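Local coordinates for protein phospholipase C-beta (PLC-beta) (Sepia officinalis, PDB 3QR0) that belongs to the phospholipase C-beta family, multidomain proteins that combine PH, EF-hand-like, TIM-barrel and C2 modules, and carries a bound calcium ion, at residues A[304-308]-A[309-313]; A[147-151]-A[152-156]. All coordinates share one frame; numbering follows the deposited sequence.

Interaction 1: residues A[304-308]-A[309-313]; sequences YFLMC and EENNL
The ring of F305 takes N311 over one face and E310 at its edge. This is the C-terminal end of helix 299-307 in the EF-hand-like part of the protein, where the chain leaves the helix at C308 and makes a short 3-10 turn at 309-310. N311 CB stands 4.0 Å from the ring centroid, shifted toward the rim, which makes a CH-pi contact, and N311 OD1 comes to 3.6 Å from F305 CZ. The amide is inclined 36° to the ring. At the edge, E310 CG lies in the ring plane, 3.8 Å from F305 CE1, and its carboxylate is nearly coplanar with the ring; E310 OE2 itself is bonded to Y271.

N311 folds back over that helix end. The first torsion (chi1 -159°) swings the N311 amide back along L306, and ND2 donates to L306 O at 3.1 Å. The bond is almost straight (174°) and leaves in the plane of the amide. ND2 also meets Y745 O, while OD1 accepts from Q258 and from a bound glycerol, so the amide is gripped at both ends and its rotation should be fixed. The L306 carbonyl, which has a second donor in H747, is thereby satisfied although it lies at the end of the helix.

Within the turn, N311 N bonds to C308 O, closing it, and C308 SG packs against E310 CB at 3.6 Å. E309 has its chain bent at chi2, which brings its carboxylate back beside the turn: OE1 accepts N312 ND2 at 2.8 Å on its syn side. Its other oxygen, E309 OE2, has N150 N as one donor and takes a bond of 2.6 Å from a water that also donates, weakly, to M307 O.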
loop_
_atom_site.group_PDB
_atom_site.type_symbol
_atom_site.label_atom_id
_atom_site.label_comp_id
_atom_site.label_asym_id
_atom_site.label_seq_id
_atom_site.Cartn_x
_atom_site.Cartn_y
_atom_site.Cartn_z
ATOM N N TYR A 304 -10.789 -25.594 1.746
ATOM C CA TYR A 304 -11.747 -24.538 1.403
ATOM C C TYR A 304 -11.732 -23.449 2.484
ATOM O O TYR A 304 -11.597 -22.265 2.180
ATOM C CB TYR A 304 -13.155 -25.129 1.245
ATOM C CG TYR A 304 -14.208 -24.149 0.772
ATOM C CD1 TYR A 304 -14.564 -24.069 -0.574
ATOM C CD2 TYR A 304 -14.858 -23.311 1.671
ATOM C CE1 TYR A 304 -15.537 -23.169 -1.011
ATOM C CE2 TYR A 304 -15.831 -22.405 1.241
ATOM C CZ TYR A 304 -16.167 -22.347 -0.094
ATOM O OH TYR A 304 -17.128 -21.454 -0.504
ATOM N N PHE A 305 -11.856 -23.853 3.745
ATOM C CA PHE A 305 -11.786 -22.903 4.860
ATOM C C PHE A 305 -10.497 -22.089 4.832
ATOM O O PHE A 305 -10.516 -20.868 4.987
ATOM C CB PHE A 305 -11.863 -23.599 6.222
ATOM C CG PHE A 305 -11.354 -22.736 7.350
ATOM C CD1 PHE A 305 -12.118 -21.683 7.824
ATOM C CD2 PHE A 305 -10.092 -22.940 7.893
ATOM C CE1 PHE A 305 -11.651 -20.867 8.838
ATOM C CE2 PHE A 305 -9.620 -22.127 8.911
ATOM C CZ PHE A 305 -10.396 -21.092 9.381
ATOM N N LEU A 306 -9.376 -22.783 4.662
ATOM C CA LEU A 306 -8.063 -22.150 4.757
ATOM C C LEU A 306 -7.890 -21.055 3.720
ATOM O O LEU A 306 -7.141 -20.105 3.946
ATOM C CB LEU A 306 -6.946 -23.181 4.620
ATOM C CG LEU A 306 -6.753 -24.159 5.783
ATOM C CD1 LEU A 306 -5.795 -25.265 5.357
ATOM C CD2 LEU A 306 -6.247 -23.443 7.027
ATOM N N MET A 307 -8.607 -21.187 2.605
ATOM C CA MET A 307 -8.547 -20.236 1.502
ATOM C C MET A 307 -9.652 -19.188 1.538
ATOM O O MET A 307 -9.604 -18.253 0.758
ATOM C CB MET A 307 -8.678 -20.977 0.169
ATOM C CG MET A 307 -7.543 -21.915 -0.169
ATOM S SD MET A 307 -8.001 -22.997 -1.537
ATOM C CE MET A 307 -8.179 -21.823 -2.882
ATOM N N CYS A 308 -10.655 -19.355 2.401
ATOM C CA CYS A 308 -11.840 -18.486 2.369
ATOM C C CYS A 308 -11.670 -17.250 3.243
ATOM O O CYS A 308 -10.680 -17.117 3.960
ATOM C CB CYS A 308 -13.105 -19.261 2.757
ATOM S SG CYS A 308 -13.378 -19.482 4.521
ATOM N N GLU A 309 -12.642 -16.342 3.175
ATOM C CA GLU A 309 -12.580 -15.081 3.921
ATOM C C GLU A 309 -12.524 -15.264 5.442
ATOM O O GLU A 309 -11.933 -14.440 6.135
ATOM C CB GLU A 309 -13.757 -14.161 3.554
ATOM C CG GLU A 309 -13.638 -13.518 2.174
ATOM C CD GLU A 309 -12.281 -12.868 1.960
ATOM O OE1 GLU A 309 -11.917 -11.960 2.748
ATOM O OE2 GLU A 309 -11.572 -13.285 1.015
ATOM N N GLU A 310 -13.134 -16.331 5.953
ATOM C CA GLU A 310 -13.094 -16.626 7.386
ATOM C C GLU A 310 -11.656 -16.750 7.901
ATOM O O GLU A 310 -11.381 -16.408 9.058
ATOM C CB GLU A 310 -13.844 -17.923 7.690
ATOM C CG GLU A 310 -14.204 -18.114 9.160
ATOM C CD GLU A 310 -15.287 -17.156 9.633
ATOM O OE1 GLU A 310 -16.228 -16.882 8.853
ATOM O OE2 GLU A 310 -15.194 -16.682 10.785
ATOM N N ASN A 311 -10.758 -17.238 7.042
ATOM C CA ASN A 311 -9.345 -17.398 7.382
ATOM C C ASN A 311 -8.433 -16.318 6.796
ATOM O O ASN A 311 -7.217 -16.494 6.756
ATOM C CB ASN A 311 -8.839 -18.778 6.939
ATOM C CG ASN A 311 -7.582 -19.204 7.696
ATOM O OD1 ASN A 311 -7.506 -19.043 8.912
ATOM N ND2 ASN A 311 -6.589 -19.723 6.973
ATOM N N ASN A 312 -9.014 -15.199 6.365
ATOM C CA ASN A 312 -8.232 -14.069 5.847
ATOM C C ASN A 312 -7.198 -13.614 6.880
ATOM O O ASN A 312 -7.525 -13.390 8.052
ATOM C CB ASN A 312 -9.165 -12.907 5.452
ATOM C CG ASN A 312 -8.495 -11.888 4.518
ATOM O OD1 ASN A 312 -7.375 -11.456 4.753
ATOM N ND2 ASN A 312 -9.203 -11.493 3.470
ATOM N N LEU A 313 -5.947 -13.494 6.445
ATOM C CA LEU A 313 -4.864 -13.087 7.339
ATOM C C LEU A 313 -5.009 -11.634 7.808
ATOM O O LEU A 313 -4.537 -11.278 8.881
ATOM C CB LEU A 313 -3.497 -13.301 6.671
ATOM C CG LEU A 313 -2.997 -12.227 5.702
ATOM C CD1 LEU A 313 -2.413 -11.026 6.453
ATOM C CD2 LEU A 313 -1.954 -12.809 4.768
HETATM O O HOH W 1 -11.682 -15.641 0.031
#

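Interaction 2: residues A[147-151]-A[152-156]; sequences LNKNQ and LGEWE
K149, in the loop between helices 144-147 and 151-165, meets E154 in the first turn of the latter. The lysine starts with CG wedged between its backbone N and carbonyl carbon (chi1 65°), then runs extended, its CD passing 3.8 Å from G153 O, and bends only at the last torsion (chi4 -58°). That final bend turns NZ back to E154 OE2 at 3.1 Å, a salt bridge made from well above the carboxylate plane. NZ is also bonded to S146 O. E154 helps from its side: its chain bends at chi2, and the two side chains cross at about a right angle.

N150 holds the N-cap position, yet its side chain makes no capping bond. Its OD1 instead takes Q151 N at 2.8 Å, from above the amide carbonyl plane. The helix is begun by the backbone, E154 N to N150 O at 3.2 Å and W155 N to Q151 O at 2.9 Å. Q151 runs extended to Y222 (through OE1) and Q660 (through NE2), and W155 stacks on F218 and bonds through NE1 to F218 O.

A buried carboxylate so close to a lysine and to a helix N-terminus, with a water 2.6 Å from E154 OE2, would be expected to favour its ionised form, the two charges largely balancing each other.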
loop_
_atom_site.group_PDB
_atom_site.type_symbol
_atom_site.label_atom_id
_atom_site.label_comp_id
_atom_site.label_asym_id
_atom_site.label_seq_id
_atom_site.Cartn_x
_atom_site.Cartn_y
_atom_site.Cartn_z
ATOM N N LEU A 147 -9.199 -5.609 -2.431
ATOM C CA LEU A 147 -7.740 -5.598 -2.430
ATOM C C LEU A 147 -7.102 -6.582 -1.435
ATOM O O LEU A 147 -5.940 -6.950 -1.601
ATOM C CB LEU A 147 -7.234 -4.183 -2.137
ATOM C CG LEU A 147 -7.504 -3.156 -3.238
ATOM C CD1 LEU A 147 -7.111 -1.757 -2.754
ATOM C CD2 LEU A 147 -6.769 -3.529 -4.526
ATOM N N ASN A 148 -7.858 -6.997 -0.420
ATOM C CA ASN A 148 -7.357 -7.903 0.618
ATOM C C ASN A 148 -7.960 -9.305 0.622
ATOM O O ASN A 148 -7.783 -10.049 1.591
ATOM C CB ASN A 148 -7.578 -7.265 1.988
ATOM C CG ASN A 148 -6.569 -6.196 2.284
ATOM O OD1 ASN A 148 -5.559 -6.468 2.912
ATOM N ND2 ASN A 148 -6.813 -4.981 1.805
ATOM N N LYS A 149 -8.641 -9.691 -0.453
ATOM C CA LYS A 149 -9.331 -10.974 -0.451
ATOM C C LYS A 149 -8.357 -12.154 -0.426
ATOM O O LYS A 149 -7.220 -12.061 -0.903
ATOM C CB LYS A 149 -10.331 -11.088 -1.611
ATOM C CG LYS A 149 -9.743 -11.091 -2.994
ATOM C CD LYS A 149 -10.848 -10.877 -4.029
ATOM C CE LYS A 149 -10.299 -10.534 -5.390
ATOM N NZ LYS A 149 -9.442 -9.315 -5.363
ATOM N N ASN A 150 -8.819 -13.257 0.158
ATOM C CA ASN A 150 -8.009 -14.458 0.313
ATOM C C ASN A 150 -8.002 -15.208 -1.019
ATOM O O ASN A 150 -8.650 -14.777 -1.976
ATOM C CB ASN A 150 -8.568 -15.320 1.463
ATOM C CG ASN A 150 -7.532 -16.271 2.059
ATOM O OD1 ASN A 150 -6.407 -16.367 1.571
ATOM N ND2 ASN A 150 -7.920 -16.989 3.113
ATOM N N GLN A 151 -7.280 -16.321 -1.087
ATOM C CA GLN A 151 -7.106 -17.043 -2.349
ATOM C C GLN A 151 -8.408 -17.546 -2.985
ATOM O O GLN A 151 -8.527 -17.524 -4.214
ATOM C CB GLN A 151 -6.130 -18.205 -2.180
ATOM C CG GLN A 151 -5.587 -18.729 -3.498
ATOM C CD GLN A 151 -4.599 -19.855 -3.306
ATOM O OE1 GLN A 151 -4.843 -20.991 -3.729
ATOM N NE2 GLN A 151 -3.478 -19.556 -2.656
ATOM N N LEU A 152 -9.371 -17.992 -2.176
ATOM C CA LEU A 152 -10.681 -18.415 -2.706
ATOM C C LEU A 152 -11.395 -17.256 -3.407
ATOM O O LEU A 152 -12.034 -17.448 -4.440
ATOM C CB LEU A 152 -11.583 -18.983 -1.606
ATOM C CG LEU A 152 -12.896 -19.624 -2.077
ATOM C CD1 LEU A 152 -12.626 -20.908 -2.859
ATOM C CD2 LEU A 152 -13.819 -19.908 -0.890
ATOM N N GLY A 153 -11.290 -16.060 -2.836
ATOM C CA GLY A 153 -11.797 -14.852 -3.482
ATOM C C GLY A 153 -11.127 -14.566 -4.816
ATOM O O GLY A 153 -11.783 -14.105 -5.757
ATOM N N GLU A 154 -9.825 -14.830 -4.907
ATOM C CA GLU A 154 -9.103 -14.662 -6.169
ATOM C C GLU A 154 -9.488 -15.732 -7.184
ATOM O O GLU A 154 -9.466 -15.484 -8.390
ATOM C CB GLU A 154 -7.588 -14.661 -5.956
ATOM C CG GLU A 154 -7.055 -13.398 -5.288
ATOM C CD GLU A 154 -7.139 -12.147 -6.174
ATOM O OE1 GLU A 154 -7.437 -12.252 -7.386
ATOM O OE2 GLU A 154 -6.911 -11.044 -5.640
ATOM N N TRP A 155 -9.830 -16.918 -6.687
ATOM C CA TRP A 155 -10.313 -17.996 -7.536
ATOM C C TRP A 155 -11.682 -17.611 -8.099
ATOM O O TRP A 155 -11.961 -17.857 -9.271
ATOM C CB TRP A 155 -10.391 -19.298 -6.742
ATOM C CG TRP A 155 -10.465 -20.528 -7.585
ATOM C CD1 TRP A 155 -11.469 -21.452 -7.598
ATOM C CD2 TRP A 155 -9.493 -20.976 -8.533
ATOM N NE1 TRP A 155 -11.182 -22.449 -8.500
ATOM C CE2 TRP A 155 -9.976 -22.181 -9.088
ATOM C CE3 TRP A 155 -8.262 -20.474 -8.973
ATOM C CZ2 TRP A 155 -9.272 -22.895 -10.058
ATOM C CZ3 TRP A 155 -7.558 -21.187 -9.934
ATOM C CH2 TRP A 155 -8.069 -22.387 -10.466
ATOM N N GLU A 156 -12.516 -16.999 -7.261
ATOM C CA GLU A 156 -13.823 -16.499 -7.684
ATOM C C GLU A 156 -13.703 -15.353 -8.705
ATOM O O GLU A 156 -14.505 -15.263 -9.631
ATOM C CB GLU A 156 -14.645 -16.052 -6.470
ATOM C CG GLU A 156 -16.100 -15.736 -6.786
ATOM C CD GLU A 156 -16.857 -15.171 -5.595
ATOM O OE1 GLU A 156 -16.294 -14.336 -4.854
ATOM O OE2 GLU A 156 -18.029 -15.548 -5.411
HETATM O O HOH W 2 -6.303 -9.980 -3.298
#

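Overall arrangement
Interactions 1 and 2 sit side by side, their centres about 9 Å apart, and join the end of helix 299-307 to the start of helix 151-165. Two hydrogen bonds link them, with the donor on a different side in each: N312 ND2 to N148 O at 2.8 Å and N150 N to E309 OE2 at 2.9 Å. N150 ND2 also reaches C308 O, and the backbones of M307 and L152 are bonded. H747, on strand 746-751, touches both contacts. Neither contributes to the calcium site, which N339, E368, D370 and E417 form elsewhere in the chain. Separate glycerol molecules, probably from the crystallisation liquor, are hydrogen-bonded by N311 in interaction 1 and by E156 in interaction 2.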